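Maleate cis-trans isomerase (Pseudomonas putida, PDB 4FQ5) probably catalyses the cis-trans isomerisation of the carbon-carbon double bond of maleate to give fumarate, working as a member of the maleate isomerase family. Local coordinates at residues V168-Y171 with I172-E175; T231-E234 with A235-K239. The protein carries 1 engineered substitution. All blocks are in the same frame, centred on the assembly; numbering follows the deposited sequence.

Contact 1: V168-Y171 with I172-E175; sequences VVDY and IRHE
Val169 slides a methyl under the guanidinium of Arg173, one helical turn on: its CG1 lies 3.4 Å from Arg173 NH1, over one face of the flat group and displaced toward its rim. The arginine chain runs extended from CG to NE, which carries the guanidinium out alongside the valine. A branched apolar residue suits this place because a methyl can rest against the flat group without competing for its N-H groups. Asp170 OD1 approaches the edge of the same group in a long salt bridge, 3.9 Å from Arg173 NH1, with carboxylate and guanidinium planes 33° apart, while Arg173 NH2 hydrogen-bonds to Val179 O. On the buried side, Val168 and Ile172 run side by side, CG1 of the valine 3.8 Å from CD1 of the isoleucine. Tyr171 has CG anti to its backbone N (chi1 -162°), and the ring leans along Glu175, CE2 standing 4.1 Å from Glu175 CG. The polar ends of these two side chains go elsewhere, Tyr171 OH to His115 and Glu175 to Arg147. A leucine in place of Tyr171 would probably leave His115 without its hydroxyl partner and open a gap beside the Glu175 chain. Four backbone bonds carry the helix through, from Ile172 N to Val168 O (2.9 Å) as far as Glu175 N to Tyr171 O (3.0 Å), the last of them the most bent, with an N-H...O angle of 138°. The turn closes helix 162-174 of the beta-alpha-beta unit between strands 153-158 and 178-184. Val169 and Ile172 pack on strand 178-184, Tyr171 and Glu175 meet helix 138-149, and Val168 touches Val105 on helix 104-108 and Tyr160 in a loop, both of the maleate pocket.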
ATOM      1  N   VAL A 168     -11.816  10.081  34.519  1.00 33.40           N
ATOM      2  CA  VAL A 168     -10.860  10.412  33.459  1.00 31.85           C
ATOM      3  C   VAL A 168     -10.536  11.899  33.478  1.00 31.97           C
ATOM      4  O   VAL A 168      -9.362  12.286  33.500  1.00 31.93           O
ATOM      5  CB  VAL A 168     -11.376   9.964  32.071  1.00 31.33           C
ATOM      6  CG1 VAL A 168     -10.512  10.531  30.950  1.00 30.68           C
ATOM      7  CG2 VAL A 168     -11.411   8.444  31.992  1.00 30.44           C
ATOM      8  N   VAL A 169     -11.579  12.725  33.495  1.00 33.31           N
ATOM      9  CA  VAL A 169     -11.420  14.179  33.560  1.00 34.79           C
ATOM     10  C   VAL A 169     -10.632  14.588  34.811  1.00 35.29           C
ATOM     11  O   VAL A 169      -9.712  15.402  34.724  1.00 34.54           O
ATOM     12  CB  VAL A 169     -12.787  14.894  33.475  1.00 35.81           C
ATOM     13  CG1 VAL A 169     -12.675  16.355  33.886  1.00 37.08           C
ATOM     14  CG2 VAL A 169     -13.348  14.780  32.062  1.00 35.48           C
ATOM     15  N   ASP A 170     -10.965  13.990  35.955  1.00 36.31           N
ATOM     16  CA  ASP A 170     -10.237  14.258  37.201  1.00 37.75           C
ATOM     17  C   ASP A 170      -8.774  13.799  37.143  1.00 35.99           C
ATOM     18  O   ASP A 170      -7.895  14.463  37.694  1.00 35.41           O
ATOM     19  CB  ASP A 170     -10.953  13.639  38.403  1.00 40.90           C
ATOM     20  CG  ASP A 170     -12.232  14.381  38.774  1.00 45.90           C
ATOM     21  OD1 ASP A 170     -12.547  15.431  38.157  1.00 48.05           O
ATOM     22  OD2 ASP A 170     -12.936  13.909  39.696  1.00 49.64           O
ATOM     23  N   TYR A 171      -8.522  12.679  36.460  1.00 34.51           N
ATOM     24  CA  TYR A 171      -7.154  12.183  36.258  1.00 33.07           C
ATOM     25  C   TYR A 171      -6.330  13.186  35.445  1.00 32.87           C
ATOM     26  O   TYR A 171      -5.180  13.500  35.793  1.00 33.04           O
ATOM     27  CB  TYR A 171      -7.180  10.811  35.563  1.00 31.60           C
ATOM     28  CG  TYR A 171      -5.893  10.009  35.671  1.00 30.79           C
ATOM     29  CD1 TYR A 171      -5.789   8.946  36.569  1.00 30.78           C
ATOM     30  CD2 TYR A 171      -4.792  10.301  34.862  1.00 30.22           C
ATOM     31  CE1 TYR A 171      -4.622   8.202  36.666  1.00 30.68           C
ATOM     32  CE2 TYR A 171      -3.619   9.569  34.951  1.00 30.20           C
ATOM     33  CZ  TYR A 171      -3.539   8.522  35.853  1.00 30.57           C
ATOM     34  OH  TYR A 171      -2.376   7.802  35.941  1.00 30.76           O
ATOM     35  N   ILE A 172      -6.928  13.692  34.369  1.00 32.63           N
ATOM     36  CA  ILE A 172      -6.274  14.661  33.490  1.00 32.58           C
ATOM     37  C   ILE A 172      -5.996  15.972  34.237  1.00 33.48           C
ATOM     38  O   ILE A 172      -4.894  16.527  34.157  1.00 33.09           O
ATOM     39  CB  ILE A 172      -7.113  14.913  32.214  1.00 32.40           C
ATOM     40  CG1 ILE A 172      -7.198  13.628  31.371  1.00 31.82           C
ATOM     41  CG2 ILE A 172      -6.510  16.038  31.388  1.00 32.23           C
ATOM     42  CD1 ILE A 172      -8.349  13.602  30.388  1.00 31.42           C
ATOM     43  N   ARG A 173      -6.998  16.447  34.974  1.00 34.45           N
ATOM     44  CA  ARG A 173      -6.849  17.632  35.813  1.00 35.95           C
ATOM     45  C   ARG A 173      -5.734  17.448  36.842  1.00 35.95           C
ATOM     46  O   ARG A 173      -4.927  18.353  37.051  1.00 36.71           O
ATOM     47  CB  ARG A 173      -8.180  17.986  36.491  1.00 36.62           C
ATOM     48  CG  ARG A 173      -9.224  18.542  35.533  1.00 37.25           C
ATOM     49  CD  ARG A 173     -10.544  18.845  36.233  1.00 38.21           C
ATOM     50  NE  ARG A 173     -11.445  19.599  35.356  1.00 39.05           N
ATOM     51  CZ  ARG A 173     -12.776  19.532  35.396  1.00 39.35           C
ATOM     52  NH1 ARG A 173     -13.387  18.744  36.268  1.00 40.16           N
ATOM     53  NH2 ARG A 173     -13.501  20.249  34.550  1.00 39.82           N
ATOM     54  N   HIS A 174      -5.676  16.265  37.456  1.00 36.65           N
ATOM     55  CA  HIS A 174      -4.632  15.941  38.432  1.00 37.28           C
ATOM     56  C   HIS A 174      -3.261  15.993  37.816  1.00 38.29           C
ATOM     57  O   HIS A 174      -2.278  16.350  38.482  1.00 38.90           O
ATOM     58  CB  HIS A 174      -4.877  14.567  39.054  1.00 37.51           C
ATOM     59  CG  HIS A 174      -3.922  14.227  40.174  1.00 37.88           C
ATOM     60  ND1 HIS A 174      -2.864  13.409  40.002  1.00 38.89           N
ATOM     61  CD2 HIS A 174      -3.884  14.646  41.503  1.00 38.48           C
ATOM     62  CE1 HIS A 174      -2.189  13.299  41.165  1.00 38.73           C
ATOM     63  NE2 HIS A 174      -2.816  14.054  42.082  1.00 39.17           N
ATOM     64  N   GLU A 175      -3.176  15.642  36.534  1.00 37.45           N
ATOM     65  CA  GLU A 175      -1.900  15.691  35.821  1.00 38.00           C
ATOM     66  C   GLU A 175      -1.539  17.114  35.383  1.00 38.70           C
ATOM     67  O   GLU A 175      -0.538  17.325  34.707  1.00 39.55           O
ATOM     68  CB  GLU A 175      -1.900  14.721  34.631  1.00 37.40           C
ATOM     69  CG  GLU A 175      -1.834  13.254  35.040  1.00 37.02           C
ATOM     70  CD  GLU A 175      -0.527  12.880  35.726  1.00 38.05           C
ATOM     71  OE1 GLU A 175       0.526  13.447  35.373  1.00 38.43           O
ATOM     72  OE2 GLU A 175      -0.544  12.003  36.614  1.00 38.56           O
TER

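Contact 2: T231-E234 with A235-K239; sequences TMVE and AQTRK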
ATOM      1  N   THR A 231      -9.209  14.779  10.731  1.00 31.01           N
ATOM      2  CA  THR A 231      -8.799  15.889   9.864  1.00 32.04           C
ATOM      3  C   THR A 231      -9.952  16.860   9.621  1.00 32.12           C
ATOM      4  O   THR A 231      -9.742  18.069   9.607  1.00 32.57           O
ATOM      5  CB  THR A 231      -8.201  15.413   8.521  1.00 32.52           C
ATOM      6  OG1 THR A 231      -9.148  14.577   7.841  1.00 33.71           O
ATOM      7  CG2 THR A 231      -6.925  14.632   8.755  1.00 32.46           C
ATOM      8  N   MET A 232     -11.159  16.315   9.444  1.00 33.05           N
ATOM      9  CA  MET A 232     -12.388  17.106   9.320  1.00 34.59           C
ATOM     10  C   MET A 232     -12.576  18.030  10.520  1.00 34.25           C
ATOM     11  O   MET A 232     -12.804  19.227  10.357  1.00 33.64           O
ATOM     12  CB  MET A 232     -13.607  16.189   9.204  1.00 37.55           C
ATOM     13  CG  MET A 232     -13.875  15.651   7.813  1.00 42.41           C
ATOM     14  SD  MET A 232     -15.071  14.306   7.870  1.00 47.87           S
ATOM     15  CE  MET A 232     -15.451  14.085   6.129  1.00 47.35           C
ATOM     16  N   VAL A 233     -12.462  17.462  11.722  1.00 33.07           N
ATOM     17  CA  VAL A 233     -12.635  18.225  12.964  1.00 33.52           C
ATOM     18  C   VAL A 233     -11.563  19.301  13.155  1.00 34.06           C
ATOM     19  O   VAL A 233     -11.867  20.396  13.630  1.00 34.47           O
ATOM     20  CB  VAL A 233     -12.741  17.305  14.204  1.00 32.66           C
ATOM     21  CG1 VAL A 233     -12.777  18.124  15.490  1.00 33.47           C
ATOM     22  CG2 VAL A 233     -13.989  16.442  14.102  1.00 31.80           C
ATOM     23  N   GLU A 234     -10.323  19.001  12.774  1.00 33.56           N
ATOM     24  CA  GLU A 234      -9.271  20.012  12.765  1.00 34.95           C
ATOM     25  C   GLU A 234      -9.602  21.168  11.822  1.00 36.20           C
ATOM     26  O   GLU A 234      -9.370  22.335  12.160  1.00 36.43           O
ATOM     27  CB  GLU A 234      -7.916  19.404  12.396  1.00 35.76           C
ATOM     28  CG  GLU A 234      -7.323  18.567  13.512  1.00 36.10           C
ATOM     29  CD  GLU A 234      -5.845  18.290  13.359  1.00 36.45           C
ATOM     30  OE1 GLU A 234      -5.199  18.062  14.402  1.00 36.15           O
ATOM     31  OE2 GLU A 234      -5.331  18.299  12.215  1.00 37.21           O
ATOM     32  N   ALA A 235     -10.140  20.839  10.646  1.00 36.08           N
ATOM     33  CA  ALA A 235     -10.524  21.853   9.660  1.00 37.76           C
ATOM     34  C   ALA A 235     -11.667  22.719  10.189  1.00 39.15           C
ATOM     35  O   ALA A 235     -11.637  23.941  10.052  1.00 40.52           O
ATOM     36  CB  ALA A 235     -10.916  21.200   8.341  1.00 37.59           C
ATOM     37  N   GLN A 236     -12.655  22.075  10.808  1.00 39.05           N
ATOM     38  CA  GLN A 236     -13.840  22.762  11.321  1.00 40.84           C
ATOM     39  C   GLN A 236     -13.559  23.643  12.535  1.00 41.08           C
ATOM     40  O   GLN A 236     -14.136  24.728  12.659  1.00 40.99           O
ATOM     41  CB  GLN A 236     -14.930  21.750  11.672  1.00 41.99           C
ATOM     42  CG  GLN A 236     -15.619  21.140  10.466  1.00 43.76           C
ATOM     43  CD  GLN A 236     -16.272  19.806  10.776  1.00 45.66           C
ATOM     44  OE1 GLN A 236     -16.694  19.091   9.870  1.00 48.13           O
ATOM     45  NE2 GLN A 236     -16.356  19.462  12.057  1.00 46.13           N
ATOM     46  N   THR A 237     -12.677  23.179  13.423  1.00 39.62           N
ATOM     47  CA  THR A 237     -12.437  23.861  14.701  1.00 40.86           C
ATOM     48  C   THR A 237     -11.178  24.733  14.703  1.00 42.50           C
ATOM     49  O   THR A 237     -11.069  25.663  15.505  1.00 43.20           O
ATOM     50  CB  THR A 237     -12.339  22.862  15.881  1.00 39.19           C
ATOM     51  OG1 THR A 237     -11.161  22.056  15.729  1.00 37.13           O
ATOM     52  CG2 THR A 237     -13.571  21.964  15.949  1.00 38.33           C
ATOM     53  N   ARG A 238     -10.239  24.414  13.810  1.00 43.63           N
ATOM     54  CA  ARG A 238      -8.891  25.014  13.771  1.00 44.99           C
ATOM     55  C   ARG A 238      -8.089  24.796  15.064  1.00 44.09           C
ATOM     56  O   ARG A 238      -7.177  25.567  15.392  1.00 44.81           O
ATOM     57  CB  ARG A 238      -8.925  26.495  13.360  1.00 49.75           C
ATOM     58  CG  ARG A 238      -7.679  26.938  12.602  1.00 54.55           C
ATOM     59  CD  ARG A 238      -7.918  27.005  11.099  1.00 59.11           C
ATOM     60  NE  ARG A 238      -7.908  28.390  10.625  1.00 62.94           N
ATOM     61  CZ  ARG A 238      -8.489  28.821   9.507  1.00 65.22           C
ATOM     62  NH1 ARG A 238      -9.153  27.986   8.716  1.00 65.65           N
ATOM     63  NH2 ARG A 238      -8.406  30.104   9.178  1.00 67.72           N
ATOM     64  N   LYS A 239      -8.431  23.730  15.782  1.00 41.38           N
ATOM     65  CA  LYS A 239      -7.673  23.290  16.945  1.00 40.19           C
ATOM     66  C   LYS A 239      -7.008  21.936  16.671  1.00 37.70           C
ATOM     67  O   LYS A 239      -7.515  21.148  15.876  1.00 36.57           O
ATOM     68  CB  LYS A 239      -8.586  23.201  18.177  1.00 40.92           C
ATOM     69  CG  LYS A 239      -8.498  24.378  19.152  1.00 42.60           C
ATOM     70  CD  LYS A 239      -8.786  25.726  18.516  1.00 44.59           C
ATOM     71  CE  LYS A 239      -9.189  26.777  19.549  1.00 45.27           C
ATOM     72  NZ  LYS A 239      -8.054  27.267  20.383  1.00 45.87           N
TER
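Val233 O is gripped twice by Thr237, through the backbone N at 2.9 Å and through OG1 at 2.8 Å, the two donors coming from opposite faces of the carbonyl plane. The second of these bonds helps fix the rotation of the threonine side chain. The hydroxyl sits between the backbone N and the carbonyl carbon (chi1 67°), a position that brings OG1 back over the preceding turn. OG1 also accepts from Lys239 N at 3.2 Å, forming an ST turn, and threonine suits the site because one small hydroxyl can donate backward and accept forward. Among the other backbone bonds, Arg238 N to Glu234 O is short at 2.8 Å but bent to 133°. Arg238 then leaves the helix with positive phi (59°).

The apolar contact is modest: Val233 CG1 meets Thr237 CG2 at 3.9 Å, and both side chains also pack on Ile205 of helix 201-206.

Aliphatic carbons also pack on a backbone carbonyl. The small Ala235 places its CB 3.4 Å from Met232 O, and beyond it Ser270 of the second subunit packs against it. Gln236 keeps its extended chain close to the previous turn, with CG 3.4 Å from the same Met232 O.

Of the longer polar side chains, Glu234 passes its CG 3.5 Å from Lys239 O, while its OE1 bonds to Thr267 and to the backbone N of Val241, at the start of strand 241-243. Lys239 NZ goes to Val213 O, and Thr231 OG1 to Ser270 O of the second subunit.

Within the turn the ties are thus mainly hydrogen bonds, while Val233 faces helix 201-206: one threonine ties the last turn to the chain leaving it, which leads directly into strand 241-243.

From the N terminus, the chain reaches contact 1 first, where helix 162-174 ends before strand 178-184, and contact 2 later, where helix 230-237 ends before strand 241-243. Each contact spans adjoining residues, so neither encloses a long loop; they follow in series, without nesting or crossing. Both helices belong to beta-alpha-beta units of one parallel sheet, ordered 178-184, 153-158, 215-217, 241-243, and their following strands are its outermost two in this chain. The contacts do not touch, their centres being about 24 Å apart. Contact 1 adjoins the maleate pocket, whereas contact 2 lies away from it, beside the second subunit.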